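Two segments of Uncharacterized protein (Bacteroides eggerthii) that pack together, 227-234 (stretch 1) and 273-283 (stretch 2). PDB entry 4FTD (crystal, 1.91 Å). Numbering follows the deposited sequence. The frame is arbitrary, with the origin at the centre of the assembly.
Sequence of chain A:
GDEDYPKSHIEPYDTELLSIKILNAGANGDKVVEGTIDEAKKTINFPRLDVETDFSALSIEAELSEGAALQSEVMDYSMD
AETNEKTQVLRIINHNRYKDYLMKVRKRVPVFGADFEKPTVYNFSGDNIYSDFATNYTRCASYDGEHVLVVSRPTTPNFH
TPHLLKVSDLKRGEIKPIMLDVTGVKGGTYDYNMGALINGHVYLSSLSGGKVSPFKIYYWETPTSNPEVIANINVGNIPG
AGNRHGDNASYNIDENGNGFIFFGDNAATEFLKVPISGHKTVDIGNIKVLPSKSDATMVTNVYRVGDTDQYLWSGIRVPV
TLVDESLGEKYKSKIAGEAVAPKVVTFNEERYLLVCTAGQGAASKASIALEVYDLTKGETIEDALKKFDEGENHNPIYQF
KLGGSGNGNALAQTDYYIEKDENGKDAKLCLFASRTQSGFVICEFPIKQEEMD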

ATOM      1  N   PRO A 227     -30.083   8.147  -3.904  1.00 43.97           N
ATOM      2  CA  PRO A 227     -28.988   9.012  -4.255  1.00 42.59           C
ATOM      3  C   PRO A 227     -29.308  10.474  -3.822  1.00 40.29           C
ATOM      4  O   PRO A 227     -30.457  10.853  -3.875  1.00 43.00           O
ATOM      5  CB  PRO A 227     -28.969   8.920  -5.788  1.00 43.64           C
ATOM      6  CG  PRO A 227     -30.396   8.649  -6.167  1.00 42.68           C
ATOM      7  CD  PRO A 227     -30.852   7.721  -5.093  1.00 51.73           C
ATOM      8  N   GLU A 228     -28.304  11.263  -3.453  1.00 44.72           N
ATOM      9  CA  GLU A 228     -28.466  12.693  -3.213  1.00 46.34           C
ATOM     10  C   GLU A 228     -27.548  13.448  -4.159  1.00 44.48           C
ATOM     11  O   GLU A 228     -26.375  13.122  -4.256  1.00 39.77           O
ATOM     12  CB  GLU A 228     -28.097  13.037  -1.772  1.00 50.62           C
ATOM     13  CG  GLU A 228     -28.959  12.328  -0.746  1.00 56.91           C
ATOM     14  CD  GLU A 228     -28.496  12.560   0.691  1.00 80.00           C
ATOM     15  OE1 GLU A 228     -28.474  13.751   1.086  1.00 59.54           O
ATOM     16  OE2 GLU A 228     -28.170  11.562   1.417  1.00 54.61           O
ATOM     17  N   VAL A 229     -28.082  14.437  -4.869  1.00 41.41           N
ATOM     18  CA  VAL A 229     -27.239  15.316  -5.664  1.00 43.91           C
ATOM     19  C   VAL A 229     -26.635  16.296  -4.648  1.00 36.89           C
ATOM     20  O   VAL A 229     -27.375  16.999  -3.978  1.00 37.04           O
ATOM     21  CB  VAL A 229     -28.019  16.095  -6.722  1.00 42.67           C
ATOM     22  CG1 VAL A 229     -27.023  16.751  -7.658  1.00 40.17           C
ATOM     23  CG2 VAL A 229     -29.032  15.181  -7.435  1.00 39.08           C
ATOM     24  N   ILE A 230     -25.314  16.306  -4.536  1.00 39.29           N
ATOM     25  CA  ILE A 230     -24.597  17.241  -3.648  1.00 40.26           C
ATOM     26  C   ILE A 230     -23.879  18.361  -4.399  1.00 42.36           C
ATOM     27  O   ILE A 230     -23.463  19.320  -3.784  1.00 39.56           O
ATOM     28  CB  ILE A 230     -23.659  16.513  -2.622  1.00 40.10           C
ATOM     29  CG1 ILE A 230     -22.508  15.757  -3.284  1.00 39.68           C
ATOM     30  CG2 ILE A 230     -24.502  15.591  -1.755  1.00 36.84           C
ATOM     31  CD1 ILE A 230     -21.431  15.270  -2.312  1.00 41.71           C
ATOM     32  N   ALA A 231     -23.758  18.257  -5.721  1.00 43.75           N
ATOM     33  CA  ALA A 231     -23.220  19.354  -6.543  1.00 43.15           C
ATOM     34  C   ALA A 231     -23.756  19.260  -7.926  1.00 40.32           C
ATOM     35  O   ALA A 231     -23.993  18.148  -8.455  1.00 36.70           O
ATOM     36  CB  ALA A 231     -21.703  19.318  -6.597  1.00 40.00           C
ATOM     37  N   ASN A 232     -23.937  20.422  -8.521  1.00 35.98           N
ATOM     38  CA  ASN A 232     -24.326  20.595  -9.904  1.00 38.11           C
ATOM     39  C   ASN A 232     -23.588  21.851 -10.399  1.00 43.77           C
ATOM     40  O   ASN A 232     -24.112  22.946 -10.393  1.00 45.56           O
ATOM     41  CB  ASN A 232     -25.864  20.622 -10.032  1.00 43.13           C
ATOM     42  CG  ASN A 232     -26.324  20.523 -11.467  1.00 47.21           C
ATOM     43  OD1 ASN A 232     -25.550  20.737 -12.364  1.00 40.65           O
ATOM     44  ND2 ASN A 232     -27.586  20.257 -11.670  1.00 42.33           N
ATOM     45  N   ILE A 233     -22.332  21.642 -10.775  1.00 38.89           N
ATOM     46  CA  ILE A 233     -21.363  22.695 -11.026  1.00 47.17           C
ATOM     47  C   ILE A 233     -21.497  23.146 -12.461  1.00 44.78           C
ATOM     48  O   ILE A 233     -21.497  22.332 -13.411  1.00 45.26           O
ATOM     49  CB  ILE A 233     -19.931  22.200 -10.720  1.00 43.09           C
ATOM     50  CG1 ILE A 233     -19.808  21.826  -9.232  1.00 45.46           C
ATOM     51  CG2 ILE A 233     -18.888  23.210 -11.177  1.00 42.99           C
ATOM     52  CD1 ILE A 233     -18.597  20.973  -8.914  1.00 41.17           C
ATOM     53  N   ASN A 234     -21.741  24.445 -12.593  1.00 45.87           N
ATOM     54  CA  ASN A 234     -21.790  25.126 -13.876  1.00 47.59           C
ATOM     55  C   ASN A 234     -20.360  25.541 -14.176  1.00 46.25           C
ATOM     56  O   ASN A 234     -19.897  26.549 -13.661  1.00 45.24           O
ATOM     57  CB  ASN A 234     -22.677  26.362 -13.801  1.00 53.07           C
ATOM     58  CG  ASN A 234     -22.902  26.994 -15.151  1.00 63.22           C
ATOM     59  OD1 ASN A 234     -22.071  26.909 -16.058  1.00 58.64           O
ATOM     60  ND2 ASN A 234     -24.058  27.615 -15.302  1.00 68.70           N
ATOM     61  N   LYS A 273     -10.289  22.397  -7.846  1.00 42.14           N
ATOM     62  CA  LYS A 273     -10.212  21.961  -6.446  1.00 45.29           C
ATOM     63  C   LYS A 273     -11.569  22.285  -5.794  1.00 47.24           C
ATOM     64  O   LYS A 273     -11.863  23.431  -5.509  1.00 43.47           O
ATOM     65  CB  LYS A 273      -9.075  22.682  -5.696  1.00 53.72           C
ATOM     66  CG  LYS A 273      -8.987  22.239  -4.251  1.00 57.55           C
ATOM     67  CD  LYS A 273      -7.716  22.655  -3.546  1.00 49.10           C
ATOM     68  CE  LYS A 273      -7.768  24.102  -3.102  1.00 60.56           C
ATOM     69  NZ  LYS A 273      -6.901  24.274  -1.919  1.00 73.24           N
ATOM     70  N   VAL A 274     -12.362  21.269  -5.529  1.00 42.01           N
ATOM     71  CA  VAL A 274     -13.759  21.423  -5.051  1.00 45.22           C
ATOM     72  C   VAL A 274     -13.839  21.114  -3.552  1.00 47.60           C
ATOM     73  O   VAL A 274     -13.622  19.988  -3.161  1.00 41.54           O
ATOM     74  CB  VAL A 274     -14.672  20.494  -5.831  1.00 39.62           C
ATOM     75  CG1 VAL A 274     -16.134  20.636  -5.377  1.00 41.81           C
ATOM     76  CG2 VAL A 274     -14.570  20.797  -7.334  1.00 40.27           C
ATOM     77  N   PRO A 275     -14.109  22.123  -2.699  1.00 42.60           N
ATOM     78  CA  PRO A 275     -14.137  21.795  -1.259  1.00 47.33           C
ATOM     79  C   PRO A 275     -15.409  21.081  -0.832  1.00 46.35           C
ATOM     80  O   PRO A 275     -16.480  21.356  -1.369  1.00 47.39           O
ATOM     81  CB  PRO A 275     -14.073  23.165  -0.557  1.00 46.37           C
ATOM     82  CG  PRO A 275     -13.703  24.135  -1.641  1.00 50.67           C
ATOM     83  CD  PRO A 275     -14.267  23.568  -2.923  1.00 45.95           C
ATOM     84  N   ILE A 276     -15.261  20.183   0.137  1.00 44.57           N
ATOM     85  CA  ILE A 276     -16.372  19.421   0.682  1.00 45.67           C
ATOM     86  C   ILE A 276     -16.219  19.430   2.203  1.00 51.47           C
ATOM     87  O   ILE A 276     -15.112  19.349   2.704  1.00 48.17           O
ATOM     88  CB  ILE A 276     -16.465  18.000   0.050  1.00 52.11           C
ATOM     89  CG1 ILE A 276     -17.703  17.255   0.564  1.00 59.70           C
ATOM     90  CG2 ILE A 276     -15.274  17.167   0.368  1.00 47.99           C
ATOM     91  CD1 ILE A 276     -18.212  16.177  -0.377  1.00 56.82           C
ATOM     92  N   SER A 277     -17.333  19.591   2.909  1.00 43.59           N
ATOM     93  CA  SER A 277     -17.388  19.544   4.360  1.00 50.56           C
ATOM     94  C   SER A 277     -18.626  18.799   4.817  1.00 48.96           C
ATOM     95  O   SER A 277     -19.647  18.747   4.126  1.00 47.75           O
ATOM     96  CB  SER A 277     -17.411  20.955   4.983  1.00 49.01           C
ATOM     97  OG  SER A 277     -18.509  21.671   4.461  1.00 62.87           O
ATOM     98  N   GLY A 278     -18.518  18.218   6.002  1.00 56.29           N
ATOM     99  CA  GLY A 278     -19.596  17.449   6.600  1.00 49.60           C
ATOM    100  C   GLY A 278     -20.091  16.351   5.682  1.00 48.16           C
ATOM    101  O   GLY A 278     -21.261  16.065   5.678  1.00 46.99           O
ATOM    102  N   HIS A 279     -19.209  15.759   4.876  1.00 44.67           N
ATOM    103  CA  HIS A 279     -19.506  14.657   3.974  1.00 51.57           C
ATOM    104  C   HIS A 279     -20.325  15.012   2.725  1.00 49.30           C
ATOM    105  O   HIS A 279     -20.156  14.348   1.737  1.00 47.07           O
ATOM    106  CB  HIS A 279     -20.220  13.471   4.648  1.00 47.95           C
ATOM    107  CG  HIS A 279     -19.551  12.958   5.877  1.00 47.38           C
ATOM    108  ND1 HIS A 279     -19.829  13.474   7.125  1.00 53.64           N
ATOM    109  CD2 HIS A 279     -18.661  11.965   6.070  1.00 42.69           C
ATOM    110  CE1 HIS A 279     -19.126  12.819   8.026  1.00 44.48           C
ATOM    111  NE2 HIS A 279     -18.399  11.905   7.417  1.00 51.10           N
ATOM    112  N   LYS A 280     -21.241  15.976   2.808  1.00 47.63           N
ATOM    113  CA  LYS A 280     -22.208  16.231   1.743  1.00 51.28           C
ATOM    114  C   LYS A 280     -22.271  17.638   1.252  1.00 45.12           C
ATOM    115  O   LYS A 280     -23.043  17.890   0.340  1.00 47.99           O
ATOM    116  CB  LYS A 280     -23.616  15.969   2.292  1.00 56.81           C
ATOM    117  CG  LYS A 280     -23.868  14.585   2.786  1.00 62.41           C
ATOM    118  CD  LYS A 280     -25.092  14.559   3.665  1.00 65.27           C
ATOM    119  CE  LYS A 280     -26.356  14.671   2.878  1.00 71.87           C
ATOM    120  NZ  LYS A 280     -27.512  14.574   3.827  1.00 71.61           N
ATOM    121  N   THR A 281     -21.570  18.587   1.881  1.00 48.12           N
ATOM    122  CA  THR A 281     -21.736  19.995   1.525  1.00 47.31           C
ATOM    123  C   THR A 281     -20.569  20.440   0.656  1.00 49.47           C
ATOM    124  O   THR A 281     -19.454  20.521   1.149  1.00 51.34           O
ATOM    125  CB  THR A 281     -21.788  20.885   2.787  1.00 49.18           C
ATOM    126  OG1 THR A 281     -22.847  20.419   3.621  1.00 54.63           O
ATOM    127  CG2 THR A 281     -22.060  22.340   2.456  1.00 50.67           C
ATOM    128  N   VAL A 282     -20.838  20.734  -0.619  1.00 47.28           N
ATOM    129  CA  VAL A 282     -19.830  21.176  -1.587  1.00 46.46           C
ATOM    130  C   VAL A 282     -19.874  22.728  -1.610  1.00 57.71           C
ATOM    131  O   VAL A 282     -20.881  23.313  -1.970  1.00 53.24           O
ATOM    132  CB  VAL A 282     -20.082  20.547  -2.962  1.00 50.85           C
ATOM    133  CG1 VAL A 282     -19.162  21.100  -4.040  1.00 44.05           C
ATOM    134  CG2 VAL A 282     -19.923  19.025  -2.874  1.00 45.36           C
ATOM    135  N   ASP A 283     -18.779  23.376  -1.223  1.00 53.93           N
ATOM    136  CA  ASP A 283     -18.675  24.852  -1.222  1.00 51.56           C
ATOM    137  C   ASP A 283     -18.378  25.444  -2.622  1.00 47.54           C
ATOM    138  O   ASP A 283     -17.208  25.657  -2.992  1.00 51.50           O
ATOM    139  CB  ASP A 283     -17.605  25.285  -0.199  1.00 57.99           C
ATOM    140  CG  ASP A 283     -17.515  26.796  -0.029  1.00 70.00           C
ATOM    141  OD1 ASP A 283     -18.219  27.542  -0.769  1.00 60.69           O
ATOM    142  OD2 ASP A 283     -16.726  27.234   0.840  1.00 73.70           O
TER
HETATM  143  O   HOH W   1     -27.553  11.396   4.125  1.00 58.61           O
HETATM  144  O   HOH W   2     -23.665  20.469  -1.479  1.00 44.71           O
HETATM  145  O   HOH W   3     -23.015  22.438  -4.252  1.00 51.53           O

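Stretch 2 is a hairpin, and the rule of this contact is that alternate residues of its strands meet stretch 1 through side chains and water, with no direct hydrogen bond between the two segments. Lys 273, already within a strand that begins earlier in the chain, lies out of reach of stretch 1. Val 274 follows, buried and pointing toward it, and its CG1 lies 4.3 Å from CD1 of Ile 233, a loose apolar contact at one end of the patch. Pro 275 reaches nothing across the interface, but its O accepts a hydrogen bond from Asp 283 N (3.1 Å), tying the two arms of the hairpin together. Ile 276 points toward stretch 1 again, two residues on from Val 274 as strand alternation requires, and its CD1 packs 3.9 Å from CD1 of Ile 230.

Ser 277 serves the hairpin rather than the contact. Its N donates to Thr 281 O at 2.9 Å and its O accepts from Thr 281 N at 3.0 Å, a reciprocal pair that closes the turn. Gly 278 and His 279 sit inside that turn, both at positive phi.

Lys 280 does the polar work. Its CA-to-CB bond points sideways, yet the long side chain comes nearer at its end, where NZ forms a salt bridge with OE1 of Glu 228 at 3.0 Å. Water 1 reinforces the pair by a second route, donating to Glu 228 OE2 (2.8 Å) and accepting from Lys 280 NZ (3.2 Å), so both carboxylate oxygens are engaged. The backbone is close here too: Lys 280 O stands 3.3 Å from CB of Ile 230, and the CA atoms of these two residues are 6.0 Å apart.

Thr 281 points away, and Val 282 returns toward stretch 1. Val 282 CG2 is 4.1 Å from CD1 of Ile 230 and also 4.1 Å from CB of Ala 231, which CG1 approaches to 4.0 Å. Ile 230, with chi1 in p and chi2 in t, thus places one methyl against both Ile 276 and Val 282, one from each strand of the hairpin. Water 2 fills the backbone gap beside this packing, lying 2.6 Å from Ile 230 O while accepting from Val 282 N at 3.0 Å. The design lesson is compact: a small apolar patch joins the segments, a salt bridge flanks it, and water links backbones that do not bond directly.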